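CdiI toxin (Salmonella enterica subsp. enterica serovar Rubislaw str. ATCC 10717, PDB 4ZQU) neutralises its cognate CdiA toxin, a nuclease delivered in contact-dependent growth inhibition, as the immunity protein of the toxin–immunity pair. Local coordinates at residues E96-L101 with A112-M117. Residues are numbered along the deposited sequence; the frame is centred on the assembly and turned at random.
Sequences EWVKKL and ALFKDM
L113 and F114, neighbours on the short helix 110-115, press against V98, W97 and L101 of the long helix 87-105, an apolar packing of two consecutive helices joined by a short loop in this CDI immunity protein, just before the chain enters strand 118-124 of the antiparallel sheet. The contact is wholly apolar; no hydrogen bond crosses it. L113 points its CB toward the long helix, and CG, anti to the backbone N (chi1 172°), carries the fork of methyls across to it: CD1 meets L101 CB at 4.1 Å, while CD2 reaches V98 CG1 at 3.8 Å. The same CD2 sits over one face of its neighbour's ring, 3.5 Å above the plane of F114 and displaced toward the rim. F114 approaches tip first. V98 CG2 comes to its edge, in the ring plane, 3.7 Å from F114 CZ, and V98 CG1 also lies near this end of the ring, so both branches of the valine engage the phenylalanine. F114 CE1 lies at the rim of the W97 indole, near its plane and 4.2 Å from W97 CZ3, the two side chains meeting at a slant. On the helix itself, L101 CD1 lies over one face of that indole, whose NE1 is hydrogen-bonded to D22, tying the long helix to strand 19-26. L32 and Q38 of strand 30-41 also touch the W97 side chain, while V98 CG2 borders the indole at its edge, in the ring plane.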
loop_
_atom_site.group_PDB
_atom_site.type_symbol
_atom_site.label_atom_id
_atom_site.label_comp_id
_atom_site.label_asym_id
_atom_site.label_seq_id
_atom_site.Cartn_x
_atom_site.Cartn_y
_atom_site.Cartn_z
ATOM N N GLU B 96 1.585 -10.355 -14.384
ATOM C CA GLU B 96 1.348 -11.766 -14.666
ATOM C C GLU B 96 0.120 -12.267 -13.920
ATOM O O GLU B 96 -0.640 -13.090 -14.430
ATOM C CB GLU B 96 2.571 -12.604 -14.300
ATOM C CG GLU B 96 3.724 -12.430 -15.261
ATOM C CD GLU B 96 3.327 -12.742 -16.691
ATOM O OE1 GLU B 96 2.512 -13.668 -16.896
ATOM O OE2 GLU B 96 3.825 -12.056 -17.608
ATOM N N TRP B 97 -0.066 -11.764 -12.706
ATOM C CA TRP B 97 -1.247 -12.087 -11.922
ATOM C C TRP B 97 -2.498 -11.622 -12.653
ATOM O O TRP B 97 -3.491 -12.345 -12.728
ATOM C CB TRP B 97 -1.161 -11.440 -10.539
ATOM C CG TRP B 97 -2.356 -11.691 -9.683
ATOM C CD1 TRP B 97 -2.546 -12.737 -8.830
ATOM C CD2 TRP B 97 -3.529 -10.875 -9.588
ATOM N NE1 TRP B 97 -3.768 -12.626 -8.209
ATOM C CE2 TRP B 97 -4.391 -11.491 -8.658
ATOM C CE3 TRP B 97 -3.936 -9.684 -10.199
ATOM C CZ2 TRP B 97 -5.635 -10.956 -8.325
ATOM C CZ3 TRP B 97 -5.173 -9.155 -9.867
ATOM C CH2 TRP B 97 -6.007 -9.790 -8.939
ATOM N N VAL B 98 -2.431 -10.411 -13.199
ATOM C CA VAL B 98 -3.538 -9.832 -13.948
ATOM C C VAL B 98 -3.781 -10.594 -15.245
ATOM O O VAL B 98 -4.920 -10.924 -15.574
ATOM C CB VAL B 98 -3.283 -8.347 -14.280
ATOM C CG1 VAL B 98 -4.348 -7.820 -15.233
ATOM C CG2 VAL B 98 -3.239 -7.513 -13.011
ATOM N N LYS B 99 -2.701 -10.874 -15.971
ATOM C CA LYS B 99 -2.795 -11.534 -17.268
ATOM C C LYS B 99 -3.416 -12.923 -17.158
ATOM O O LYS B 99 -4.256 -13.294 -17.974
ATOM C CB LYS B 99 -1.413 -11.628 -17.922
ATOM C CG LYS B 99 -1.429 -12.236 -19.319
ATOM C CD LYS B 99 -0.021 -12.499 -19.838
ATOM C CE LYS B 99 0.783 -11.214 -19.932
ATOM N NZ LYS B 99 2.202 -11.468 -20.302
ATOM N N LYS B 100 -3.007 -13.681 -16.143
ATOM C CA LYS B 100 -3.524 -15.033 -15.941
ATOM C C LYS B 100 -5.035 -15.054 -15.718
ATOM O O LYS B 100 -5.708 -16.013 -16.088
ATOM C CB LYS B 100 -2.824 -15.707 -14.758
ATOM C CG LYS B 100 -1.454 -16.271 -15.085
ATOM C CD LYS B 100 -0.968 -17.210 -13.991
ATOM C CE LYS B 100 0.366 -17.844 -14.358
ATOM N NZ LYS B 100 1.436 -16.823 -14.543
ATOM N N LEU B 101 -5.563 -13.995 -15.113
ATOM C CA LEU B 101 -6.990 -13.916 -14.824
ATOM C C LEU B 101 -7.795 -13.533 -16.066
ATOM O O LEU B 101 -8.896 -14.043 -16.282
ATOM C CB LEU B 101 -7.250 -12.912 -13.699
ATOM C CG LEU B 101 -6.700 -13.269 -12.314
ATOM C CD1 LEU B 101 -7.044 -12.174 -11.322
ATOM C CD2 LEU B 101 -7.229 -14.614 -11.830
ATOM N N ALA B 112 -12.652 -4.486 -17.827
ATOM C CA ALA B 112 -13.799 -5.324 -17.478
ATOM C C ALA B 112 -13.440 -6.290 -16.354
ATOM O O ALA B 112 -14.315 -6.741 -15.613
ATOM C CB ALA B 112 -14.303 -6.088 -18.696
ATOM N N LEU B 113 -12.155 -6.608 -16.236
ATOM C CA LEU B 113 -11.660 -7.446 -15.145
ATOM C C LEU B 113 -11.891 -6.779 -13.792
ATOM O O LEU B 113 -12.476 -7.371 -12.886
ATOM C CB LEU B 113 -10.168 -7.749 -15.328
ATOM C CG LEU B 113 -9.459 -8.451 -14.163
ATOM C CD1 LEU B 113 -10.011 -9.850 -13.941
ATOM C CD2 LEU B 113 -7.956 -8.504 -14.390
ATOM N N PHE B 114 -11.437 -5.536 -13.675
ATOM C CA PHE B 114 -11.465 -4.822 -12.406
ATOM C C PHE B 114 -12.762 -4.055 -12.173
ATOM O O PHE B 114 -13.029 -3.628 -11.053
ATOM C CB PHE B 114 -10.283 -3.854 -12.326
ATOM C CG PHE B 114 -8.943 -4.531 -12.331
ATOM C CD1 PHE B 114 -8.460 -5.143 -11.186
ATOM C CD2 PHE B 114 -8.165 -4.554 -13.478
ATOM C CE1 PHE B 114 -7.228 -5.768 -11.186
ATOM C CE2 PHE B 114 -6.930 -5.178 -13.485
ATOM C CZ PHE B 114 -6.462 -5.784 -12.338
ATOM N N LYS B 115 -13.558 -3.888 -13.226
ATOM C CA LYS B 115 -14.761 -3.056 -13.173
ATOM C C LYS B 115 -15.664 -3.376 -11.986
ATOM O O LYS B 115 -16.089 -2.478 -11.259
ATOM C CB LYS B 115 -15.566 -3.198 -14.466
ATOM C CG LYS B 115 -16.801 -2.322 -14.524
ATOM C CD LYS B 115 -17.448 -2.373 -15.894
ATOM C CE LYS B 115 -17.767 -3.801 -16.290
ATOM N NZ LYS B 115 -18.365 -3.879 -17.649
ATOM N N ASP B 116 -15.958 -4.656 -11.790
ATOM C CA ASP B 116 -16.858 -5.054 -10.717
ATOM C C ASP B 116 -16.117 -5.809 -9.621
ATOM O O ASP B 116 -16.657 -6.734 -9.016
ATOM C CB ASP B 116 -18.000 -5.905 -11.274
ATOM C CG ASP B 116 -18.898 -5.121 -12.213
ATOM O OD1 ASP B 116 -19.031 -3.897 -12.012
ATOM O OD2 ASP B 116 -19.457 -5.717 -13.159
ATOM N N MET B 117 -14.886 -5.390 -9.347
ATOM C CA MET B 117 -14.036 -6.113 -8.411
ATOM C C MET B 117 -13.889 -5.412 -7.062
ATOM O O MET B 117 -13.465 -4.258 -6.990
ATOM C CB MET B 117 -12.656 -6.339 -9.030
ATOM C CG MET B 117 -11.656 -6.984 -8.091
ATOM S SD MET B 117 -10.119 -7.429 -8.912
ATOM C CE MET B 117 -10.692 -8.723 -10.011
#